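Side-chain contacts in protein E3 homolog (Yaba-like disease virus, PDB 1SFU), which binds left-handed Z-DNA through its N-terminal Zalpha domain and, as a full-length protein, probably suppresses host antiviral responses to double-stranded RNA: residues S15-E20 with K44-Q49; Q49-Q54 with V59-S64. All coordinates share one frame; numbering follows the deposited sequence.

Contact 1 of 2, residues S15-E20 with K44-Q49. With nucleotides of chain A.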
ATOM      1  N   SER C  15       8.102  -7.555  19.419  1.00 28.61           N
ATOM      2  CA  SER C  15       8.388  -8.616  20.379  1.00 27.35           C
ATOM      3  C   SER C  15       7.215  -9.583  20.540  1.00 26.21           C
ATOM      4  O   SER C  15       7.409 -10.792  20.634  1.00 25.55           O
ATOM      5  CB  SER C  15       8.757  -8.009  21.739  1.00 26.96           C
ATOM      6  OG  SER C  15       9.877  -7.143  21.618  1.00 26.72           O
ATOM      7  N   LEU C  16       5.995  -9.056  20.579  1.00 26.04           N
ATOM      8  CA  LEU C  16       4.830  -9.920  20.727  1.00 25.96           C
ATOM      9  C   LEU C  16       4.683 -10.832  19.512  1.00 26.05           C
ATOM     10  O   LEU C  16       4.381 -12.017  19.647  1.00 27.49           O
ATOM     11  CB  LEU C  16       3.555  -9.089  20.887  1.00 27.88           C
ATOM     12  CG  LEU C  16       3.394  -8.262  22.161  1.00 30.17           C
ATOM     13  CD1 LEU C  16       2.200  -7.325  22.013  1.00 28.93           C
ATOM     14  CD2 LEU C  16       3.216  -9.196  23.353  1.00 29.77           C
ATOM     15  N   VAL C  17       4.899 -10.277  18.322  1.00 23.98           N
ATOM     16  CA  VAL C  17       4.770 -11.069  17.103  1.00 23.32           C
ATOM     17  C   VAL C  17       5.862 -12.132  16.999  1.00 21.25           C
ATOM     18  O   VAL C  17       5.594 -13.277  16.625  1.00 23.34           O
ATOM     19  CB  VAL C  17       4.823 -10.173  15.839  1.00 20.71           C
ATOM     20  CG1 VAL C  17       4.653 -11.025  14.589  1.00 19.79           C
ATOM     21  CG2 VAL C  17       3.743  -9.118  15.907  1.00 19.69           C
ATOM     22  N   LYS C  18       7.095 -11.752  17.318  1.00 22.74           N
ATOM     23  CA  LYS C  18       8.200 -12.701  17.241  1.00 23.52           C
ATOM     24  C   LYS C  18       7.950 -13.880  18.177  1.00 24.64           C
ATOM     25  O   LYS C  18       8.136 -15.042  17.804  1.00 24.77           O
ATOM     26  CB  LYS C  18       9.521 -12.011  17.592  1.00 22.14           C
ATOM     27  CG  LYS C  18      10.744 -12.924  17.502  1.00 25.04           C
ATOM     28  CD  LYS C  18      12.032 -12.120  17.640  1.00 24.37           C
ATOM     29  CE  LYS C  18      13.258 -13.019  17.694  1.00 25.94           C
ATOM     30  NZ  LYS C  18      14.515 -12.211  17.824  1.00 25.00           N
ATOM     31  N   LYS C  19       7.506 -13.577  19.391  1.00 26.15           N
ATOM     32  CA  LYS C  19       7.227 -14.620  20.368  1.00 28.72           C
ATOM     33  C   LYS C  19       6.163 -15.568  19.820  1.00 28.56           C
ATOM     34  O   LYS C  19       6.274 -16.779  19.965  1.00 26.97           O
ATOM     35  CB  LYS C  19       6.756 -13.992  21.680  1.00 31.46           C
ATOM     36  CG  LYS C  19       6.927 -14.887  22.891  1.00 34.99           C
ATOM     37  CD  LYS C  19       6.718 -14.109  24.189  1.00 37.70           C
ATOM     38  CE  LYS C  19       7.151 -14.930  25.397  1.00 38.47           C
ATOM     39  NZ  LYS C  19       8.600 -15.292  25.312  1.00 38.10           N
ATOM     40  N   GLU C  20       5.141 -15.017  19.170  1.00 30.15           N
ATOM     41  CA  GLU C  20       4.070 -15.837  18.613  1.00 31.60           C
ATOM     42  C   GLU C  20       4.541 -16.767  17.500  1.00 32.35           C
ATOM     43  O   GLU C  20       4.213 -17.953  17.498  1.00 32.86           O
ATOM     44  CB  GLU C  20       2.940 -14.955  18.071  1.00 34.05           C
ATOM     45  CG  GLU C  20       2.132 -14.237  19.132  1.00 37.23           C
ATOM     46  CD  GLU C  20       1.392 -15.192  20.047  1.00 38.81           C
ATOM     47  OE1 GLU C  20       0.498 -15.924  19.563  1.00 39.92           O
ATOM     48  OE2 GLU C  20       1.712 -15.211  21.254  1.00 41.15           O
ATOM     49  N   LYS C  44      -2.559  -3.888  10.302  1.00 30.74           N
ATOM     50  CA  LYS C  44      -1.494  -3.083   9.715  1.00 31.20           C
ATOM     51  C   LYS C  44      -0.248  -3.121  10.603  1.00 30.35           C
ATOM     52  O   LYS C  44       0.876  -3.250  10.107  1.00 30.17           O
ATOM     53  CB  LYS C  44      -1.933  -1.626   9.517  1.00 30.77           C
ATOM     54  CG  LYS C  44      -0.799  -0.741   9.014  1.00 32.25           C
ATOM     55  CD  LYS C  44      -1.226   0.699   8.715  1.00 32.74           C
ATOM     56  CE  LYS C  44      -0.031   1.494   8.200  1.00 32.01           C
ATOM     57  NZ  LYS C  44      -0.355   2.888   7.802  1.00 30.94           N
ATOM     58  N   LYS C  45      -0.444  -3.003  11.913  1.00 28.37           N
ATOM     59  CA  LYS C  45       0.686  -3.042  12.840  1.00 28.10           C
ATOM     60  C   LYS C  45       1.345  -4.418  12.782  1.00 24.76           C
ATOM     61  O   LYS C  45       2.568  -4.525  12.741  1.00 23.97           O
ATOM     62  CB  LYS C  45       0.231  -2.752  14.276  1.00 30.67           C
ATOM     63  CG  LYS C  45      -0.132  -1.296  14.558  1.00 35.53           C
ATOM     64  CD  LYS C  45      -0.446  -1.094  16.043  1.00 38.78           C
ATOM     65  CE  LYS C  45      -0.800   0.354  16.366  1.00 41.39           C
ATOM     66  NZ  LYS C  45       0.325   1.286  16.067  1.00 43.95           N
ATOM     67  N   ILE C  46       0.525  -5.464  12.778  1.00 22.26           N
ATOM     68  CA  ILE C  46       1.025  -6.837  12.714  1.00 22.13           C
ATOM     69  C   ILE C  46       1.896  -7.052  11.468  1.00 21.18           C
ATOM     70  O   ILE C  46       2.950  -7.686  11.545  1.00 19.62           O
ATOM     71  CB  ILE C  46      -0.141  -7.852  12.691  1.00 21.85           C
ATOM     72  CG1 ILE C  46      -0.891  -7.828  14.024  1.00 23.41           C
ATOM     73  CG2 ILE C  46       0.386  -9.249  12.399  1.00 19.94           C
ATOM     74  CD1 ILE C  46      -0.063  -8.282  15.214  1.00 25.57           C
ATOM     75  N   ASN C  47       1.449  -6.528  10.326  1.00 21.92           N
ATOM     76  CA  ASN C  47       2.193  -6.661   9.068  1.00 21.78           C
ATOM     77  C   ASN C  47       3.507  -5.887   9.086  1.00 21.33           C
ATOM     78  O   ASN C  47       4.526  -6.365   8.591  1.00 20.82           O
ATOM     79  CB  ASN C  47       1.351  -6.183   7.877  1.00 21.20           C
ATOM     80  CG  ASN C  47       0.463  -7.274   7.310  1.00 19.62           C
ATOM     81  OD1 ASN C  47       0.843  -8.448   7.275  1.00 16.05           O
ATOM     82  ND2 ASN C  47      -0.720  -6.890   6.838  1.00 19.94           N
ATOM     83  N   GLN C  48       3.484  -4.683   9.642  1.00 22.30           N
ATOM     84  CA  GLN C  48       4.700  -3.886   9.709  1.00 22.90           C
ATOM     85  C   GLN C  48       5.807  -4.679  10.405  1.00 24.02           C
ATOM     86  O   GLN C  48       6.969  -4.594  10.023  1.00 22.56           O
ATOM     87  CB  GLN C  48       4.445  -2.578  10.468  1.00 24.67           C
ATOM     88  CG  GLN C  48       3.587  -1.573   9.712  1.00 26.45           C
ATOM     89  CD  GLN C  48       3.331  -0.320  10.525  1.00 30.20           C
ATOM     90  OE1 GLN C  48       2.862  -0.394  11.657  1.00 29.23           O
ATOM     91  NE2 GLN C  48       3.639   0.841   9.950  1.00 28.38           N
ATOM     92  N   GLN C  49       5.439  -5.453  11.421  1.00 21.87           N
ATOM     93  CA  GLN C  49       6.416  -6.252  12.151  1.00 24.16           C
ATOM     94  C   GLN C  49       6.768  -7.567  11.448  1.00 23.73           C
ATOM     95  O   GLN C  49       7.931  -7.982  11.437  1.00 25.75           O
ATOM     96  CB  GLN C  49       5.912  -6.532  13.567  1.00 25.74           C
ATOM     97  CG  GLN C  49       5.661  -5.265  14.375  1.00 30.07           C
ATOM     98  CD  GLN C  49       6.750  -4.217  14.171  1.00 31.49           C
ATOM     99  OE1 GLN C  49       7.938  -4.496  14.324  1.00 33.65           O
ATOM    100  NE2 GLN C  49       6.342  -3.001  13.823  1.00 34.47           N
TER
ATOM    101  P    DG A   5      -0.901  -3.284   5.720  1.00 19.93           P
ATOM    102  OP1  DG A   5      -1.526  -4.544   6.179  1.00 20.56           O
ATOM    103  OP2  DG A   5      -1.375  -1.982   6.257  1.00 20.78           O
ATOM    104  O5'  DG A   5       0.660  -3.398   6.001  1.00 20.05           O
ATOM    105  C5'  DG A   5       1.538  -2.373   5.549  1.00 22.69           C
ATOM    106  C4'  DG A   5       2.978  -2.754   5.803  1.00 20.46           C
ATOM    107  O4'  DG A   5       3.270  -3.984   5.105  1.00 16.31           O
ATOM    108  C3'  DG A   5       3.970  -1.730   5.270  1.00 22.35           C
ATOM    109  O3'  DG A   5       4.446  -0.948   6.368  1.00 25.34           O
ATOM    110  C2'  DG A   5       5.157  -2.580   4.843  1.00 20.38           C
ATOM    111  C1'  DG A   5       4.577  -3.957   4.562  1.00 18.60           C
ATOM    112  N9   DG A   5       4.471  -4.324   3.152  1.00 18.98           N
ATOM    113  C8   DG A   5       4.975  -5.460   2.567  1.00 18.85           C
ATOM    114  N7   DG A   5       4.686  -5.555   1.297  1.00 19.15           N
ATOM    115  C5   DG A   5       3.956  -4.407   1.019  1.00 17.56           C
ATOM    116  C6   DG A   5       3.363  -3.972  -0.197  1.00 19.96           C
ATOM    117  O6   DG A   5       3.355  -4.545  -1.298  1.00 17.65           O
ATOM    118  N1   DG A   5       2.720  -2.744  -0.043  1.00 18.32           N
ATOM    119  C2   DG A   5       2.645  -2.037   1.133  1.00 19.45           C
ATOM    120  N2   DG A   5       1.969  -0.875   1.075  1.00 16.80           N
ATOM    121  N3   DG A   5       3.187  -2.438   2.278  1.00 17.91           N
ATOM    122  C4   DG A   5       3.824  -3.624   2.147  1.00 17.85           C
ATOM    123  P    DC A   6       4.404   0.655   6.272  1.00 28.24           P
ATOM    124  OP1  DC A   6       4.933   1.200   7.557  1.00 26.64           O
ATOM    125  OP2  DC A   6       3.052   1.060   5.816  1.00 27.04           O
ATOM    126  O5'  DC A   6       5.438   0.978   5.103  1.00 25.67           O
ATOM    127  C5'  DC A   6       6.029   2.271   4.981  1.00 26.31           C
ATOM    128  C4'  DC A   6       5.697   2.875   3.635  1.00 24.92           C
ATOM    129  O4'  DC A   6       6.304   2.090   2.583  1.00 23.08           O
ATOM    130  C3'  DC A   6       4.201   2.941   3.306  1.00 25.23           C
ATOM    131  O3'  DC A   6       3.909   4.155   2.611  1.00 28.66           O
ATOM    132  C2'  DC A   6       4.003   1.780   2.354  1.00 22.87           C
ATOM    133  C1'  DC A   6       5.324   1.786   1.608  1.00 21.65           C
ATOM    134  N1   DC A   6       5.671   0.499   0.996  1.00 20.35           N
ATOM    135  C2   DC A   6       5.387   0.307  -0.363  1.00 16.34           C
ATOM    136  O2   DC A   6       4.881   1.236  -1.006  1.00 18.63           O
ATOM    137  N3   DC A   6       5.668  -0.879  -0.934  1.00 16.96           N
ATOM    138  C4   DC A   6       6.213  -1.857  -0.205  1.00 16.69           C
ATOM    139  N4   DC A   6       6.451  -3.026  -0.806  1.00 16.36           N
ATOM    140  C5   DC A   6       6.530  -1.681   1.177  1.00 18.95           C
ATOM    141  C6   DC A   6       6.247  -0.498   1.730  1.00 17.59           C
TER

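Contact 2 of 2, residues Q49-Q54 with V59-S64. With nucleotides of chain A.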
ATOM      1  N   GLN C  49       5.439  -5.453  11.421  1.00 21.87           N
ATOM      2  CA  GLN C  49       6.416  -6.252  12.151  1.00 24.16           C
ATOM      3  C   GLN C  49       6.768  -7.567  11.448  1.00 23.73           C
ATOM      4  O   GLN C  49       7.931  -7.982  11.437  1.00 25.75           O
ATOM      5  CB  GLN C  49       5.912  -6.532  13.567  1.00 25.74           C
ATOM      6  CG  GLN C  49       5.661  -5.265  14.375  1.00 30.07           C
ATOM      7  CD  GLN C  49       6.750  -4.217  14.171  1.00 31.49           C
ATOM      8  OE1 GLN C  49       7.938  -4.496  14.324  1.00 33.65           O
ATOM      9  NE2 GLN C  49       6.342  -3.001  13.823  1.00 34.47           N
ATOM     10  N   LEU C  50       5.769  -8.218  10.860  1.00 21.55           N
ATOM     11  CA  LEU C  50       6.001  -9.474  10.158  1.00 21.30           C
ATOM     12  C   LEU C  50       7.023  -9.320   9.040  1.00 20.29           C
ATOM     13  O   LEU C  50       7.909 -10.157   8.892  1.00 21.37           O
ATOM     14  CB  LEU C  50       4.693 -10.021   9.587  1.00 16.72           C
ATOM     15  CG  LEU C  50       3.763 -10.733  10.566  1.00 18.97           C
ATOM     16  CD1 LEU C  50       2.445 -11.050   9.874  1.00 18.99           C
ATOM     17  CD2 LEU C  50       4.421 -12.008  11.068  1.00 17.09           C
ATOM     18  N   TYR C  51       6.915  -8.252   8.256  1.00 20.56           N
ATOM     19  CA  TYR C  51       7.874  -8.056   7.174  1.00 21.64           C
ATOM     20  C   TYR C  51       9.254  -7.674   7.700  1.00 23.15           C
ATOM     21  O   TYR C  51      10.260  -8.020   7.094  1.00 24.28           O
ATOM     22  CB  TYR C  51       7.357  -7.024   6.164  1.00 18.82           C
ATOM     23  CG  TYR C  51       6.256  -7.589   5.292  1.00 16.77           C
ATOM     24  CD1 TYR C  51       4.910  -7.394   5.605  1.00 14.21           C
ATOM     25  CD2 TYR C  51       6.567  -8.377   4.190  1.00 16.88           C
ATOM     26  CE1 TYR C  51       3.895  -7.982   4.828  1.00 12.58           C
ATOM     27  CE2 TYR C  51       5.574  -8.968   3.411  1.00 17.25           C
ATOM     28  CZ  TYR C  51       4.244  -8.770   3.730  1.00 18.30           C
ATOM     29  OH  TYR C  51       3.276  -9.379   2.957  1.00 15.42           O
ATOM     30  N   LYS C  52       9.301  -6.971   8.826  1.00 26.84           N
ATOM     31  CA  LYS C  52      10.583  -6.598   9.430  1.00 28.83           C
ATOM     32  C   LYS C  52      11.225  -7.880   9.967  1.00 28.77           C
ATOM     33  O   LYS C  52      12.432  -8.094   9.851  1.00 29.34           O
ATOM     34  CB  LYS C  52      10.372  -5.607  10.580  1.00 31.10           C
ATOM     35  CG  LYS C  52       9.920  -4.210  10.165  1.00 37.01           C
ATOM     36  CD  LYS C  52       9.495  -3.391  11.394  1.00 20.04           C
ATOM     37  CE  LYS C  52       9.042  -1.979  11.041  1.00 20.04           C
ATOM     38  NZ  LYS C  52      10.179  -1.114  10.618  1.00 20.04           N
ATOM     39  N   LEU C  53      10.398  -8.741  10.542  1.00 28.74           N
ATOM     40  CA  LEU C  53      10.866  -9.996  11.095  1.00 28.29           C
ATOM     41  C   LEU C  53      11.392 -10.914   9.989  1.00 28.52           C
ATOM     42  O   LEU C  53      12.332 -11.683  10.205  1.00 28.25           O
ATOM     43  CB  LEU C  53       9.727 -10.671  11.853  1.00 30.47           C
ATOM     44  CG  LEU C  53      10.060 -11.849  12.763  1.00 33.01           C
ATOM     45  CD1 LEU C  53      11.026 -11.412  13.870  1.00 32.97           C
ATOM     46  CD2 LEU C  53       8.761 -12.373  13.366  1.00 35.70           C
ATOM     47  N   GLN C  54      10.798 -10.836   8.799  1.00 26.73           N
ATOM     48  CA  GLN C  54      11.266 -11.677   7.700  1.00 27.00           C
ATOM     49  C   GLN C  54      12.661 -11.221   7.294  1.00 26.58           C
ATOM     50  O   GLN C  54      13.494 -12.029   6.893  1.00 26.28           O
ATOM     51  CB  GLN C  54      10.322 -11.610   6.493  1.00 26.59           C
ATOM     52  CG  GLN C  54      10.807 -12.450   5.319  1.00 25.04           C
ATOM     53  CD  GLN C  54       9.804 -12.543   4.191  1.00 28.16           C
ATOM     54  OE1 GLN C  54       9.299 -11.527   3.704  1.00 28.63           O
ATOM     55  NE2 GLN C  54       9.516 -13.767   3.755  1.00 25.51           N
ATOM     56  N   VAL C  59      11.077 -15.363  10.328  1.00 20.52           N
ATOM     57  CA  VAL C  59       9.853 -15.853   9.708  1.00 20.53           C
ATOM     58  C   VAL C  59       9.989 -15.834   8.186  1.00 19.00           C
ATOM     59  O   VAL C  59      10.803 -15.095   7.638  1.00 17.77           O
ATOM     60  CB  VAL C  59       8.645 -14.973  10.123  1.00 22.20           C
ATOM     61  CG1 VAL C  59       8.776 -13.587   9.491  1.00 19.75           C
ATOM     62  CG2 VAL C  59       7.336 -15.637   9.716  1.00 22.16           C
ATOM     63  N   LYS C  60       9.193 -16.654   7.512  1.00 20.22           N
ATOM     64  CA  LYS C  60       9.215 -16.738   6.058  1.00 22.13           C
ATOM     65  C   LYS C  60       7.788 -16.588   5.542  1.00 22.14           C
ATOM     66  O   LYS C  60       6.875 -17.280   6.005  1.00 21.44           O
ATOM     67  CB  LYS C  60       9.810 -18.085   5.619  1.00 25.28           C
ATOM     68  CG  LYS C  60       9.549 -18.469   4.159  1.00 25.88           C
ATOM     69  CD  LYS C  60      10.231 -17.527   3.188  1.00 26.33           C
ATOM     70  CE  LYS C  60       9.791 -17.796   1.747  1.00 26.43           C
ATOM     71  NZ  LYS C  60      10.460 -16.877   0.779  1.00 28.38           N
ATOM     72  N   MET C  61       7.599 -15.681   4.589  1.00 22.40           N
ATOM     73  CA  MET C  61       6.276 -15.420   4.019  1.00 25.01           C
ATOM     74  C   MET C  61       6.072 -16.155   2.703  1.00 26.45           C
ATOM     75  O   MET C  61       6.993 -16.250   1.896  1.00 26.25           O
ATOM     76  CB  MET C  61       6.096 -13.910   3.790  1.00 24.18           C
ATOM     77  CG  MET C  61       4.737 -13.478   3.251  1.00 25.79           C
ATOM     78  SD  MET C  61       4.513 -13.677   1.456  1.00 26.41           S
ATOM     79  CE  MET C  61       5.187 -12.138   0.893  1.00 26.83           C
ATOM     80  N   VAL C  62       4.865 -16.671   2.498  1.00 26.22           N
ATOM     81  CA  VAL C  62       4.509 -17.376   1.270  1.00 27.87           C
ATOM     82  C   VAL C  62       3.343 -16.613   0.652  1.00 28.40           C
ATOM     83  O   VAL C  62       2.246 -16.591   1.209  1.00 27.11           O
ATOM     84  CB  VAL C  62       4.077 -18.832   1.559  1.00 27.72           C
ATOM     85  CG1 VAL C  62       3.398 -19.432   0.336  1.00 27.31           C
ATOM     86  CG2 VAL C  62       5.298 -19.661   1.938  1.00 28.98           C
ATOM     87  N   PRO C  63       3.574 -15.973  -0.506  1.00 31.37           N
ATOM     88  CA  PRO C  63       2.575 -15.184  -1.234  1.00 33.21           C
ATOM     89  C   PRO C  63       1.290 -15.905  -1.593  1.00 35.24           C
ATOM     90  O   PRO C  63       0.978 -16.122  -2.761  1.00 37.64           O
ATOM     91  CB  PRO C  63       3.343 -14.701  -2.465  1.00 32.44           C
ATOM     92  CG  PRO C  63       4.355 -15.762  -2.670  1.00 32.83           C
ATOM     93  CD  PRO C  63       4.833 -16.027  -1.266  1.00 31.55           C
ATOM     94  N   SER C  64       0.539 -16.277  -0.570  1.00 35.45           N
ATOM     95  CA  SER C  64      -0.722 -16.938  -0.778  1.00 35.85           C
ATOM     96  C   SER C  64      -1.736 -15.802  -0.640  1.00 35.84           C
ATOM     97  O   SER C  64      -1.351 -14.630  -0.523  1.00 37.62           O
ATOM     98  CB  SER C  64      -0.929 -18.003   0.298  1.00 36.95           C
ATOM     99  OG  SER C  64      -1.967 -18.890  -0.064  1.00 42.14           O
TER
ATOM    100  P    DG A   5      -0.901  -3.284   5.720  1.00 19.93           P
ATOM    101  OP1  DG A   5      -1.526  -4.544   6.179  1.00 20.56           O
ATOM    102  OP2  DG A   5      -1.375  -1.982   6.257  1.00 20.78           O
ATOM    103  O5'  DG A   5       0.660  -3.398   6.001  1.00 20.05           O
ATOM    104  C5'  DG A   5       1.538  -2.373   5.549  1.00 22.69           C
ATOM    105  C4'  DG A   5       2.978  -2.754   5.803  1.00 20.46           C
ATOM    106  O4'  DG A   5       3.270  -3.984   5.105  1.00 16.31           O
ATOM    107  C3'  DG A   5       3.970  -1.730   5.270  1.00 22.35           C
ATOM    108  O3'  DG A   5       4.446  -0.948   6.368  1.00 25.34           O
ATOM    109  C2'  DG A   5       5.157  -2.580   4.843  1.00 20.38           C
ATOM    110  C1'  DG A   5       4.577  -3.957   4.562  1.00 18.60           C
ATOM    111  N9   DG A   5       4.471  -4.324   3.152  1.00 18.98           N
ATOM    112  C8   DG A   5       4.975  -5.460   2.567  1.00 18.85           C
ATOM    113  N7   DG A   5       4.686  -5.555   1.297  1.00 19.15           N
ATOM    114  C5   DG A   5       3.956  -4.407   1.019  1.00 17.56           C
ATOM    115  C6   DG A   5       3.363  -3.972  -0.197  1.00 19.96           C
ATOM    116  O6   DG A   5       3.355  -4.545  -1.298  1.00 17.65           O
ATOM    117  N1   DG A   5       2.720  -2.744  -0.043  1.00 18.32           N
ATOM    118  C2   DG A   5       2.645  -2.037   1.133  1.00 19.45           C
ATOM    119  N2   DG A   5       1.969  -0.875   1.075  1.00 16.80           N
ATOM    120  N3   DG A   5       3.187  -2.438   2.278  1.00 17.91           N
ATOM    121  C4   DG A   5       3.824  -3.624   2.147  1.00 17.85           C
ATOM    122  P    DC A   4      -0.286  -8.231   2.805  1.00 22.16           P
ATOM    123  OP1  DC A   4       0.794  -8.955   3.528  1.00 20.82           O
ATOM    124  OP2  DC A   4      -1.545  -7.911   3.508  1.00 19.92           O
ATOM    125  O5'  DC A   4       0.286  -6.886   2.173  1.00 19.07           O
ATOM    126  C5'  DC A   4       1.138  -6.024   2.913  1.00 18.46           C
ATOM    127  C4'  DC A   4       0.605  -4.609   2.878  1.00 17.15           C
ATOM    128  O4'  DC A   4       0.624  -4.101   1.518  1.00 18.12           O
ATOM    129  C3'  DC A   4      -0.836  -4.455   3.371  1.00 16.58           C
ATOM    130  O3'  DC A   4      -0.977  -3.240   4.119  1.00 17.33           O
ATOM    131  C2'  DC A   4      -1.633  -4.324   2.087  1.00 17.10           C
ATOM    132  C1'  DC A   4      -0.659  -3.572   1.198  1.00 15.56           C
ATOM    133  N1   DC A   4      -0.896  -3.779  -0.237  1.00 17.72           N
ATOM    134  C2   DC A   4      -1.568  -2.792  -0.949  1.00 17.41           C
ATOM    135  O2   DC A   4      -1.932  -1.776  -0.346  1.00 15.67           O
ATOM    136  N3   DC A   4      -1.807  -2.968  -2.273  1.00 16.90           N
ATOM    137  C4   DC A   4      -1.398  -4.084  -2.880  1.00 15.97           C
ATOM    138  N4   DC A   4      -1.660  -4.225  -4.194  1.00 15.10           N
ATOM    139  C5   DC A   4      -0.704  -5.112  -2.176  1.00 16.29           C
ATOM    140  C6   DC A   4      -0.476  -4.919  -0.866  1.00 17.38           C
TER

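Contact 1 of 2, residues S15-E20 with K44-Q49
Gln49 meets Val17 with its aliphatic root, not with its flat amide: CB lies 4.1 Å from Val17 CG2, while a bend at chi2 (-42°) turns the amide away from that methyl, and the side chain lies against Asp10, Ile13 and Phe14. The other two amides of segment 44-49, those of Asn47 and Gln48, are directed at the bound DNA, each giving an N-H at its nitrogen end to a phosphate oxygen. The setting is the winged helix-turn-helix of a Zalpha domain, in which helix 43-55 is the recognition helix and helix 11-22 packs behind it.

Between the two helices the touching is sparse but buried. Val17 faces the recognition helix, with its CA 7.1 Å from the CA of Gln49. Its CG2 methyl crosses the Gln49 side chain nearly at a right angle and also reaches Ile46 CD1, at 4.0 Å. It is the CD1 end of Ile46 that meets Val17, and the same side chain also packs on Leu35 and Ser36 of helix 32-38, so it joins three helices.

Across the recognition helix from this apolar patch lies the sugar-phosphate backbone of chain A. Asn47 ND2 donates to OP1 of DG5 at 2.6 Å, with a somewhat bent N-H...O angle of 151°. Gln48, extended beyond CG, reaches the next phosphate along the DNA strand: NE2 donates to OP1 of DC6 at 2.7 Å, straighter at 166°. The two amides thus grip successive phosphates. Lys44 passes the first of these with its aliphatic chain, and its positive end probably adds long-range attraction for the DNA; the closest approach is made by CG, 3.1 Å from OP2 of DG5.

Contact 2 of 2, residues Q49-Q54 with V59-S64
Helix 49-54 and strand 59-62 run at 114° to each other, their axes approaching to 7.5 Å, and come closest near the helix's later end, where the CA atoms of Gln54 and Val59 are 4.8 Å apart. There the backbones meet in a CA-H...O contact, Gln54 CA to Val59 O at 3.4 Å. Val59 turns CG1 into the helix: with chi1 at 69° this methyl stands between its own N and carbonyl carbon, and it lies 3.6 Å from Leu50 O and 3.9 Å from Leu53 CB. The strand belongs to the beta-wing of the winged helix-turn-helix, paired with strand 68-71, whose Trp69 touches Leu50, Val59 and Met61 and meets the Tyr51 ring edge-to-face. Farther along, Met61 bends at chi2 and chi3, setting CE at the edge of the Tyr51 ring, 4.1 Å from CE2. One face of that ring receives DG5 of chain A, whose C8 sits 3.3 Å above the ring centre, as in the CH-pi contact to a syn guanine by which Zalpha domains recognise the Z form. At the ring's edge and in its plane, Tyr51 OH donates a hydrogen bond of 2.6 Å to OP1 of DC4.

Both contacts use helix 43-55, which packs on helix 11-22 in contact 1 and on wing strand 59-62 in contact 2; Gln49 belongs to both ranges but touches across only the first. Contact 1 is wholly buried and small, a few methyl and methylene groups near the centre of the domain; contact 2 covers more area and runs from buried Val59 out to exposed Lys60. The two join where Val17 CG1 packs on Leu50 CD2 at 3.7 Å, so the two apolar patches touch. Their DNA chemistry differs too: amides beside contact 1 hold the phosphates of DG5 and DC6, whereas Tyr51 in contact 2 packs its ring face on a base and bonds a phosphate.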